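Local coordinates for geranylgeranyl pyrophosphate synthase (Corynebacterium glutamicum, PDB 3QQV), which probably joins C5 isoprenoid units head to tail into longer allylic diphosphates, with magnesium as cofactor, in isoprenoid biosynthesis, at residues 65-70 / 96-101; 24-29 / 58-63; 125-130 / 141-146; 105-110 / 147-152. All blocks are in the same frame, centred on the assembly; numbering follows the deposited sequence.

Contact 1: residues 65-70 / 96-101; sequences IRPLYA and SLEFIQ. With DMA (dimethylallyl diphosphate), chain D.
Leu97 and Arg66 make the close-packed side of this contact, where helices 65-76 and 97-111 run roughly antiparallel. The CD1 methyl of Leu97 rests 3.5 Å from Arg66 O and also touches the CB of Ala70, while the CB atoms of Leu97 and Arg66 meet. Next to them the Glu98 chain folds back at its second torsion (chi2 -53°), which carries OE2 across to within 3.2 Å of Pro67 CD; its OE1 is salt-bridged to Arg64.

The other side is polar, bridged by water and closed by ligand. One water accepts from both N and NH1 of Arg66 and donates to Glu98 OE2 at 2.8 Å. Beyond it the Gln101 amide lies over one face of the Arg66 guanidinium, OE1 being 3.5 Å above its plane and also bonded to Tyr219. NH1 of Arg66 and NE2 of Gln101 are both donors and do not bond each other. Instead, NE2 reaches O2B of the dimethylallyl diphosphate in chain D at 2.9 Å, almost straight (171°), while Arg66 NH1 and NH2 bind its O1A and O1. The arginine would partly offset the charge of this allylic diphosphate, held here by its head group, while the neutral amide adds hydrogen bonds.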
# COMPACT_ATOMS: atom_id res chain seq x y z
N ILE A 65 17.73 0.78 11.04
CA ILE A 65 18.84 0.26 10.24
C ILE A 65 18.86 0.80 8.81
O ILE A 65 19.93 1.15 8.29
CB ILE A 65 18.93 -1.31 10.31
CG1 ILE A 65 20.30 -1.82 9.84
CG2 ILE A 65 17.82 -2.01 9.54
CD1 ILE A 65 21.39 -1.76 10.91
N ARG A 66 17.68 0.93 8.20
CA ARG A 66 17.59 1.40 6.82
C ARG A 66 17.97 2.88 6.64
O ARG A 66 18.77 3.17 5.76
CB ARG A 66 16.25 1.02 6.19
CG ARG A 66 16.08 -0.48 6.09
CD ARG A 66 14.62 -0.90 5.98
NE ARG A 66 14.50 -2.35 6.09
CZ ARG A 66 14.44 -3.02 7.24
NH1 ARG A 66 14.50 -2.37 8.39
NH2 ARG A 66 14.34 -4.34 7.23
N PRO A 67 17.45 3.81 7.48
CA PRO A 67 17.96 5.19 7.42
C PRO A 67 19.45 5.31 7.74
O PRO A 67 20.11 6.17 7.17
CB PRO A 67 17.16 5.92 8.51
CG PRO A 67 15.91 5.15 8.64
CD PRO A 67 16.29 3.72 8.40
N LEU A 68 19.94 4.45 8.64
CA LEU A 68 21.37 4.40 8.99
C LEU A 68 22.23 4.10 7.78
O LEU A 68 23.18 4.84 7.50
CB LEU A 68 21.63 3.35 10.08
CG LEU A 68 21.74 3.80 11.53
CD1 LEU A 68 21.78 2.57 12.44
CD2 LEU A 68 23.00 4.64 11.73
N TYR A 69 21.86 3.05 7.05
CA TYR A 69 22.56 2.70 5.82
C TYR A 69 22.44 3.74 4.72
O TYR A 69 23.42 3.99 4.00
CB TYR A 69 22.14 1.32 5.32
CG TYR A 69 22.93 0.20 5.97
CD1 TYR A 69 22.29 -0.76 6.75
CD2 TYR A 69 24.32 0.12 5.82
CE1 TYR A 69 23.02 -1.77 7.36
CE2 TYR A 69 25.05 -0.90 6.41
CZ TYR A 69 24.39 -1.85 7.18
OH TYR A 69 25.10 -2.86 7.78
N ALA A 70 21.28 4.38 4.59
CA ALA A 70 21.14 5.49 3.63
C ALA A 70 22.08 6.64 3.98
O ALA A 70 22.73 7.21 3.10
CB ALA A 70 19.71 5.99 3.54
N SER A 96 12.46 8.64 5.54
CA SER A 96 11.30 8.11 4.77
C SER A 96 11.23 6.58 4.66
O SER A 96 10.14 6.01 4.52
CB SER A 96 11.25 8.71 3.36
OG SER A 96 12.24 8.14 2.53
N LEU A 97 12.39 5.92 4.75
CA LEU A 97 12.45 4.46 4.68
C LEU A 97 11.70 3.77 5.83
O LEU A 97 11.24 2.63 5.68
CB LEU A 97 13.91 3.97 4.61
CG LEU A 97 14.77 4.60 3.50
CD1 LEU A 97 16.24 4.23 3.65
CD2 LEU A 97 14.27 4.16 2.16
N GLU A 98 11.59 4.48 6.95
CA GLU A 98 10.81 3.98 8.09
C GLU A 98 9.31 3.85 7.79
O GLU A 98 8.63 3.01 8.38
CB GLU A 98 11.05 4.84 9.34
CG GLU A 98 12.42 4.64 9.98
CD GLU A 98 12.73 3.17 10.27
OE1 GLU A 98 12.18 2.61 11.24
OE2 GLU A 98 13.53 2.57 9.52
N PHE A 99 8.81 4.67 6.88
CA PHE A 99 7.42 4.55 6.43
C PHE A 99 7.19 3.34 5.52
O PHE A 99 6.15 2.68 5.60
CB PHE A 99 6.94 5.84 5.78
CG PHE A 99 6.52 6.89 6.75
CD1 PHE A 99 5.56 6.61 7.74
CD2 PHE A 99 7.06 8.16 6.69
CE1 PHE A 99 5.16 7.59 8.63
CE2 PHE A 99 6.66 9.15 7.58
CZ PHE A 99 5.72 8.87 8.55
N ILE A 100 8.19 3.01 4.70
CA ILE A 100 8.14 1.77 3.92
C ILE A 100 8.20 0.56 4.84
O ILE A 100 7.43 -0.41 4.67
CB ILE A 100 9.29 1.68 2.90
CG1 ILE A 100 9.17 2.83 1.90
CG2 ILE A 100 9.24 0.36 2.13
CD1 ILE A 100 10.41 3.12 1.15
N GLN A 101 9.10 0.62 5.82
CA GLN A 101 9.20 -0.40 6.86
C GLN A 101 7.88 -0.59 7.60
O GLN A 101 7.44 -1.72 7.77
CB GLN A 101 10.35 -0.09 7.84
CG GLN A 101 10.52 -1.09 9.00
CD GLN A 101 11.10 -2.44 8.59
OE1 GLN A 101 10.99 -2.88 7.45
NE2 GLN A 101 11.72 -3.12 9.55
C1 DMA D . 12.68 -6.53 9.95
O1 DMA D . 13.81 -5.68 10.04
C2 DMA D . 13.17 -7.93 9.78
C3 DMA D . 13.49 -8.40 8.59
C4 DMA D . 13.39 -7.57 7.38
C5 DMA D . 14.00 -9.80 8.50
PA DMA D . 14.27 -4.99 11.36
O1A DMA D . 15.18 -3.93 10.95
O2A DMA D . 14.76 -6.11 12.16
O3A DMA D . 12.95 -4.38 12.05
PB DMA D . 12.80 -3.13 13.00
O1B DMA D . 11.88 -3.60 14.01
O2B DMA D . 12.23 -2.06 12.17
O3B DMA D . 14.14 -2.75 13.45
O HOH W 1 15.02 0.23 9.47

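Contact 2: residues 24-29 / 58-63; sequences VVRDRL and VLNGGK. With DMA (dimethylallyl diphosphate), chain D.
Leu59 O, in the last turn of helix 45-59, is met by NE of Arg26 at 3.1 Å, a weak hydrogen bond because the N-H points well off the oxygen (125°). Arg26 reaches it with a chain extended as far as NE: CG stands opposite the backbone N (chi1 -157°), and CG and CD run past the same oxygen before the guanidinium arrives. One face of that guanidinium then lies over Leu59 CB, which sits off-centre beneath it, and Asn60 OD1 lies in its plane, 4.0 Å from NH2. This end of the contact is exposed.

Deeper in, the packing is apolar. Leu29 points toward the other segment, its CB 3.8 Å from CD2 of Leu59 and its CD1 3.7 Å from CG1 of Val58, whose side chain it crosses at about a right angle. Arg64 touches Arg26 and Leu29 and bonds Val58 O, linking this layer to the following loop.

At Asn60 the chain leaves helical geometry and turns toward the dimethylallyl diphosphate in chain D. Gly62 CA passes 3.3 Å from its O3B, to which Lys63 N gives a weak bond. The Lys63 chain is bent at two torsions, bringing NZ to O2A, again weakly. A Gly-Gly-Lys-Arg loop leaving a helix end to cradle a diphosphate is characteristic of the homoallylic site of trans-prenyl synthases.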
# COMPACT_ATOMS: atom_id res chain seq x y z
N VAL A 24 17.71 11.13 15.68
CA VAL A 24 17.55 12.11 14.61
C VAL A 24 16.43 11.65 13.67
O VAL A 24 15.60 12.46 13.25
CB VAL A 24 18.88 12.33 13.85
CG1 VAL A 24 18.70 13.21 12.63
CG2 VAL A 24 19.93 12.92 14.79
N VAL A 25 16.40 10.35 13.38
CA VAL A 25 15.35 9.72 12.57
C VAL A 25 13.97 9.95 13.20
O VAL A 25 13.04 10.38 12.52
CB VAL A 25 15.63 8.22 12.35
CG1 VAL A 25 14.45 7.51 11.64
CG2 VAL A 25 16.88 8.07 11.54
N ARG A 26 13.88 9.71 14.51
CA ARG A 26 12.64 9.94 15.26
C ARG A 26 12.18 11.40 15.19
O ARG A 26 10.99 11.65 15.09
CB ARG A 26 12.80 9.50 16.71
CG ARG A 26 11.48 9.19 17.42
CD ARG A 26 11.68 9.04 18.93
NE ARG A 26 10.46 8.63 19.63
CZ ARG A 26 9.52 9.46 20.09
NH1 ARG A 26 9.63 10.77 19.92
NH2 ARG A 26 8.46 8.97 20.72
N ASP A 27 13.13 12.34 15.22
CA ASP A 27 12.83 13.77 15.06
C ASP A 27 12.29 14.16 13.70
O ASP A 27 11.44 15.04 13.60
CB ASP A 27 14.06 14.62 15.35
CG ASP A 27 14.20 14.94 16.81
OD1 ASP A 27 13.19 14.79 17.54
OD2 ASP A 27 15.31 15.34 17.23
N ARG A 28 12.83 13.54 12.65
CA ARG A 28 12.38 13.82 11.30
C ARG A 28 10.97 13.27 11.12
O ARG A 28 10.11 13.93 10.53
CB ARG A 28 13.34 13.25 10.25
CG ARG A 28 14.82 13.72 10.35
CD ARG A 28 14.99 15.22 10.59
NE ARG A 28 14.40 16.04 9.54
CZ ARG A 28 14.16 17.34 9.63
NH1 ARG A 28 14.47 18.00 10.74
NH2 ARG A 28 13.60 17.99 8.61
N LEU A 29 10.74 12.07 11.65
CA LEU A 29 9.44 11.41 11.61
C LEU A 29 8.35 12.13 12.40
O LEU A 29 7.20 12.20 11.95
CB LEU A 29 9.58 9.95 12.08
CG LEU A 29 10.36 9.01 11.15
CD1 LEU A 29 10.57 7.67 11.82
CD2 LEU A 29 9.68 8.86 9.76
N VAL A 58 5.38 3.71 14.34
CA VAL A 58 6.52 4.31 13.64
C VAL A 58 7.51 4.97 14.63
O VAL A 58 8.73 4.79 14.51
CB VAL A 58 6.03 5.32 12.55
CG1 VAL A 58 7.16 6.14 11.99
CG2 VAL A 58 5.35 4.59 11.43
N LEU A 59 6.98 5.73 15.59
CA LEU A 59 7.81 6.50 16.52
C LEU A 59 8.52 5.67 17.60
O LEU A 59 9.58 6.07 18.08
CB LEU A 59 7.03 7.64 17.18
CG LEU A 59 6.64 8.79 16.26
CD1 LEU A 59 6.18 10.00 17.07
CD2 LEU A 59 7.80 9.15 15.32
N ASN A 60 7.93 4.54 17.97
CA ASN A 60 8.58 3.60 18.89
C ASN A 60 9.22 2.47 18.09
O ASN A 60 8.98 1.29 18.34
CB ASN A 60 7.58 3.06 19.91
CG ASN A 60 6.76 4.17 20.58
OD1 ASN A 60 7.31 5.16 21.06
ND2 ASN A 60 5.44 4.00 20.60
N GLY A 61 10.06 2.85 17.13
CA GLY A 61 10.55 1.94 16.11
C GLY A 61 11.71 1.08 16.54
O GLY A 61 12.10 1.09 17.71
N GLY A 62 12.26 0.33 15.59
CA GLY A 62 13.38 -0.56 15.84
C GLY A 62 14.71 0.16 15.92
O GLY A 62 14.85 1.17 16.62
N LYS A 63 15.69 -0.36 15.20
CA LYS A 63 17.07 0.12 15.26
C LYS A 63 17.33 1.25 14.26
O LYS A 63 18.39 1.89 14.29
CB LYS A 63 18.06 -1.04 15.03
CG LYS A 63 17.97 -2.18 16.06
CD LYS A 63 17.13 -3.37 15.57
CE LYS A 63 17.95 -4.32 14.68
NZ LYS A 63 17.13 -5.45 14.15
C1 DMA D . 12.68 -6.53 9.95
O1 DMA D . 13.81 -5.68 10.04
C2 DMA D . 13.17 -7.93 9.78
C3 DMA D . 13.49 -8.40 8.59
C4 DMA D . 13.39 -7.57 7.38
C5 DMA D . 14.00 -9.80 8.50
PA DMA D . 14.27 -4.99 11.36
O1A DMA D . 15.18 -3.93 10.95
O2A DMA D . 14.76 -6.11 12.16
O3A DMA D . 12.95 -4.38 12.05
PB DMA D . 12.80 -3.13 13.00
O1B DMA D . 11.88 -3.60 14.01
O2B DMA D . 12.23 -2.06 12.17
O3B DMA D . 14.14 -2.75 13.45

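Contact 3: residues 125-130 / 141-146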
# COMPACT_ATOMS: atom_id res chain seq x y z
N ARG A 125 -3.79 -6.38 16.00
CA ARG A 125 -4.18 -6.85 17.33
C ARG A 125 -4.53 -5.71 18.26
O ARG A 125 -5.46 -5.83 19.06
CB ARG A 125 -3.08 -7.72 17.97
CG ARG A 125 -2.99 -9.15 17.42
CD ARG A 125 -4.32 -9.88 17.44
NE ARG A 125 -4.17 -11.27 17.00
CZ ARG A 125 -5.18 -12.07 16.65
NH1 ARG A 125 -6.43 -11.64 16.67
NH2 ARG A 125 -4.92 -13.31 16.26
N ALA A 126 -3.81 -4.59 18.13
CA ALA A 126 -4.04 -3.41 18.97
C ALA A 126 -5.32 -2.66 18.60
O ALA A 126 -6.02 -2.15 19.48
CB ALA A 126 -2.84 -2.47 18.92
N VAL A 127 -5.63 -2.61 17.30
CA VAL A 127 -6.88 -2.01 16.81
C VAL A 127 -8.09 -2.88 17.21
O VAL A 127 -9.15 -2.34 17.56
CB VAL A 127 -6.83 -1.74 15.26
CG1 VAL A 127 -8.20 -1.35 14.71
CG2 VAL A 127 -5.82 -0.64 14.94
N GLU A 128 -7.91 -4.20 17.19
CA GLU A 128 -8.91 -5.17 17.67
C GLU A 128 -9.29 -4.95 19.14
O GLU A 128 -10.46 -5.08 19.51
CB GLU A 128 -8.39 -6.59 17.47
CG GLU A 128 -9.39 -7.70 17.74
CD GLU A 128 -8.84 -9.08 17.42
OE1 GLU A 128 -7.91 -9.19 16.59
OE2 GLU A 128 -9.37 -10.07 17.97
N ALA A 129 -8.30 -4.60 19.96
CA ALA A 129 -8.49 -4.33 21.39
C ALA A 129 -9.10 -2.95 21.69
O ALA A 129 -9.55 -2.70 22.81
CB ALA A 129 -7.17 -4.51 22.14
N ASP A 130 -9.10 -2.07 20.70
CA ASP A 130 -9.80 -0.78 20.79
C ASP A 130 -11.30 -0.94 20.55
O ASP A 130 -12.10 -0.14 21.04
CB ASP A 130 -9.22 0.23 19.79
CG ASP A 130 -8.34 1.26 20.46
OD1 ASP A 130 -8.87 2.11 21.20
OD2 ASP A 130 -7.11 1.23 20.22
N GLU A 141 -11.86 -8.52 14.95
CA GLU A 141 -10.67 -9.12 14.35
C GLU A 141 -10.50 -8.73 12.88
O GLU A 141 -9.39 -8.40 12.44
CB GLU A 141 -10.70 -10.64 14.49
CG GLU A 141 -9.34 -11.30 14.30
CD GLU A 141 -9.39 -12.80 14.49
OE1 GLU A 141 -8.99 -13.27 15.58
OE2 GLU A 141 -9.82 -13.51 13.55
N HIS A 142 -11.61 -8.77 12.14
CA HIS A 142 -11.63 -8.34 10.74
C HIS A 142 -11.48 -6.82 10.63
O HIS A 142 -10.86 -6.34 9.69
CB HIS A 142 -12.92 -8.81 10.06
CG HIS A 142 -12.85 -8.85 8.56
ND1 HIS A 142 -13.21 -7.78 7.77
CD2 HIS A 142 -12.45 -9.83 7.71
CE1 HIS A 142 -13.05 -8.10 6.50
NE2 HIS A 142 -12.59 -9.33 6.44
N PHE A 143 -12.02 -6.10 11.61
CA PHE A 143 -11.90 -4.64 11.68
C PHE A 143 -10.46 -4.19 11.94
O PHE A 143 -10.01 -3.19 11.38
CB PHE A 143 -12.84 -4.08 12.76
CG PHE A 143 -12.73 -2.58 12.97
CD1 PHE A 143 -13.17 -1.69 11.98
CD2 PHE A 143 -12.21 -2.06 14.15
CE1 PHE A 143 -13.08 -0.31 12.17
CE2 PHE A 143 -12.11 -0.67 14.35
CZ PHE A 143 -12.56 0.20 13.36
N GLY A 144 -9.76 -4.93 12.80
CA GLY A 144 -8.35 -4.67 13.10
C GLY A 144 -7.48 -4.84 11.87
O GLY A 144 -6.66 -3.98 11.56
N VAL A 145 -7.69 -5.96 11.17
CA VAL A 145 -7.06 -6.24 9.88
C VAL A 145 -7.39 -5.14 8.85
O VAL A 145 -6.48 -4.64 8.16
CB VAL A 145 -7.47 -7.65 9.37
CG1 VAL A 145 -7.19 -7.83 7.88
CG2 VAL A 145 -6.78 -8.74 10.18
N SER A 146 -8.66 -4.74 8.79
CA SER A 146 -9.14 -3.69 7.88
C SER A 146 -8.44 -2.34 8.07
O SER A 146 -7.91 -1.78 7.10
CB SER A 146 -10.66 -3.51 7.99
OG SER A 146 -11.34 -4.57 7.33
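Arg125, Glu128 and Glu141 form a salt-bridge network across the two segments. NH1 of Arg125 serves both carboxylates: it donates to Glu128 OE1 at 2.9 Å on the syn side, and to Glu141 OE1 at 3.2 Å in a nearly straight bond (169°). Glu141 OE1 is approached from above its carboxylate plane, although it lies in the plane of the guanidinium. A bend in the arginine chain (chi2 -53°) brings NH1 round to this position, and NE is salt-bridged to Asp115. The two glutamates run side by side, with Glu128 OE2 and Glu141 OE1 4.0 Å apart; the shared arginine probably offsets that repulsion.

The network spans the short helix 123-128 and the first turns of helix 140-164, at the periphery of the all-helical prenyl synthase fold and beside the dimer interface.

Apolar packing adjoins the charged group. Val127 CG1 sits 3.7 Å from Gly144 CA and also touches the Phe143 ring obliquely at CE2. At Gly144 the backbones approach closely, with its CA 4.6 Å from that of Glu128.

Aromatic and intersubunit contacts come from the same helix: Phe143 meets His131 and packs edge-to-face with Tyr196 of the second subunit, while His142 and Ser146 pack on Ile111 of that subunit.

Contact 4: residues 105-110 / 147-152; sequences LIHDDI and VSILAG. With MG (magnesium ion), chain B; MG (magnesium ion), chain C; DMA (dimethylallyl diphosphate), chain E.
Ile106, His107 and Ile110 belong to the helix that carries the first aspartate-rich motif, DDxxD, and they turn to segment 147-152 of helix 140-164, roughly antiparallel to it (151°), with the short axes 8.8 Å apart at closest approach. The His107 ring enters edge-on, and its NE2 donates to Ile149 O at 2.8 Å, meeting a lone pair in the carbonyl plane. With CG beside the backbone N (chi1 -72°), the ring swings across to the other helix, where NE2 lies 3.4 Å from Gly152 CA. ND1 is hydrogen-bonded to Asp153 of the second subunit, which links this helix pair to the dimer interface.

The isoleucines fill in around Ser148. The CG2 branch of Ile106 touches Ser148 O at 3.2 Å, and Ile110 CD1 packs 3.7 Å from Ser148 CB and also against CG1 of Ile149. The hydroxyl of Ser148 bonds back to Gly144 O.

Away from this interface, Asp108 bridges two magnesium ions: OD2 binds the chain B ion at 2.3 Å and OD1 the chain C ion. O1A of the dimethylallyl diphosphate in chain E is common to both ions. Asp112 also binds magnesium. Asp109 acts in the second shell, its OD2 accepting at 2.6 Å from a water on the chain C ion while salt-bridged to Arg117. Two cations sharing one alpha-phosphate oxygen would draw charge from the leaving group, consistent with metal-assisted ionisation of the allylic substrate as in other prenyl synthases.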
# COMPACT_ATOMS: atom_id res chain seq x y z
N LEU A 105 5.92 -4.06 7.61
CA LEU A 105 5.72 -4.79 8.88
C LEU A 105 4.25 -4.95 9.25
O LEU A 105 3.83 -6.05 9.61
CB LEU A 105 6.51 -4.14 10.03
CG LEU A 105 8.04 -4.13 9.93
CD1 LEU A 105 8.66 -3.62 11.21
CD2 LEU A 105 8.60 -5.49 9.57
N ILE A 106 3.47 -3.87 9.15
CA ILE A 106 2.03 -3.92 9.42
C ILE A 106 1.31 -4.95 8.54
O ILE A 106 0.50 -5.74 9.04
CB ILE A 106 1.37 -2.54 9.26
CG1 ILE A 106 1.85 -1.59 10.37
CG2 ILE A 106 -0.13 -2.65 9.33
CD1 ILE A 106 1.37 -0.16 10.21
N HIS A 107 1.63 -4.97 7.25
CA HIS A 107 1.02 -5.91 6.31
C HIS A 107 1.56 -7.33 6.47
O HIS A 107 0.80 -8.29 6.38
CB HIS A 107 1.18 -5.43 4.87
CG HIS A 107 0.33 -4.25 4.53
ND1 HIS A 107 0.24 -3.75 3.25
CD2 HIS A 107 -0.49 -3.48 5.29
CE1 HIS A 107 -0.59 -2.72 3.24
NE2 HIS A 107 -1.05 -2.54 4.47
N ASP A 108 2.86 -7.44 6.72
CA ASP A 108 3.51 -8.72 7.01
C ASP A 108 2.88 -9.42 8.21
O ASP A 108 2.71 -10.63 8.20
CB ASP A 108 5.00 -8.52 7.26
CG ASP A 108 5.76 -9.82 7.33
OD1 ASP A 108 6.16 -10.20 8.44
OD2 ASP A 108 5.95 -10.46 6.27
N ASP A 109 2.55 -8.63 9.24
CA ASP A 109 1.98 -9.16 10.47
C ASP A 109 0.55 -9.64 10.30
O ASP A 109 0.14 -10.56 11.01
CB ASP A 109 2.08 -8.14 11.61
CG ASP A 109 3.51 -7.99 12.15
OD1 ASP A 109 3.81 -6.92 12.71
OD2 ASP A 109 4.33 -8.93 12.01
N ILE A 110 -0.20 -9.02 9.39
CA ILE A 110 -1.53 -9.53 9.01
C ILE A 110 -1.38 -10.87 8.30
O ILE A 110 -2.03 -11.85 8.67
CB ILE A 110 -2.29 -8.53 8.09
CG1 ILE A 110 -2.59 -7.23 8.82
CG2 ILE A 110 -3.59 -9.14 7.57
CD1 ILE A 110 -2.85 -6.06 7.89
N VAL A 147 -8.45 -1.82 9.29
CA VAL A 147 -7.75 -0.58 9.63
C VAL A 147 -6.25 -0.68 9.34
O VAL A 147 -5.63 0.29 8.90
CB VAL A 147 -8.01 -0.16 11.09
CG1 VAL A 147 -7.16 1.05 11.51
CG2 VAL A 147 -9.48 0.16 11.30
N SER A 148 -5.68 -1.87 9.52
CA SER A 148 -4.24 -2.07 9.38
C SER A 148 -3.78 -2.14 7.94
O SER A 148 -2.68 -1.69 7.62
CB SER A 148 -3.78 -3.31 10.15
OG SER A 148 -3.89 -3.09 11.54
N ILE A 149 -4.61 -2.71 7.07
CA ILE A 149 -4.38 -2.65 5.63
C ILE A 149 -4.25 -1.18 5.20
O ILE A 149 -3.27 -0.81 4.56
CB ILE A 149 -5.45 -3.41 4.82
CG1 ILE A 149 -5.33 -4.92 5.07
CG2 ILE A 149 -5.28 -3.17 3.34
CD1 ILE A 149 -6.50 -5.73 4.57
N LEU A 150 -5.21 -0.36 5.61
CA LEU A 150 -5.22 1.07 5.29
C LEU A 150 -4.13 1.88 6.00
O LEU A 150 -3.61 2.85 5.43
CB LEU A 150 -6.60 1.68 5.57
CG LEU A 150 -7.77 1.17 4.73
CD1 LEU A 150 -9.09 1.66 5.29
CD2 LEU A 150 -7.64 1.58 3.27
N ALA A 151 -3.78 1.49 7.23
CA ALA A 151 -2.69 2.13 7.97
C ALA A 151 -1.37 1.92 7.23
O ALA A 151 -0.59 2.85 7.10
CB ALA A 151 -2.61 1.60 9.40
N GLY A 152 -1.16 0.71 6.74
CA GLY A 152 -0.01 0.39 5.90
C GLY A 152 0.03 1.16 4.59
O GLY A 152 1.09 1.60 4.15
MG MG B . 6.82 -12.54 6.53
MG MG C . 6.73 -11.78 9.79
C1 DMA E . 9.21 -8.99 7.42
O1 DMA E . 9.06 -10.33 6.98
C2 DMA E . 8.82 -8.08 6.29
C3 DMA E . 9.75 -7.70 5.42
C4 DMA E . 11.13 -8.21 5.56
C5 DMA E . 9.45 -6.80 4.28
PA DMA E . 9.36 -11.54 7.94
O1A DMA E . 8.05 -12.09 8.41
O2A DMA E . 10.39 -12.30 7.23
O3A DMA E . 10.08 -10.70 9.07
PB DMA E . 9.59 -10.76 10.54
O1B DMA E . 10.34 -9.65 11.15
O2B DMA E . 10.03 -12.10 10.96
O3B DMA E . 8.13 -10.70 10.54
O HOH W 2 5.26 -11.14 10.94
O HOH W 3 8.07 -12.36 5.12
O HOH W 4 6.84 -14.78 6.64
O HOH W 5 7.70 -14.10 10.30

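Overall arrangement
From the N terminus, contact 2 closes the first loop, bringing the end of helix 45-59 back to helix 21-43. Contact 1 follows in series and joins helix 65-76 to the start of helix 97-111. The two touch, for instance where Pro67 packs on Val25, and both reach the dimethylallyl diphosphate in chain D. Helix 97-111 then continues into contact 4, whose centre is about 17 Å from that of contact 1 and which closes a longer loop onto helix 140-164. Within that loop contact 3 forms a smaller one, tying helix 123-128 to the same long helix; no loops cross. Contacts 3 and 4 adjoin through Val127 and Val147, and both border the second subunit.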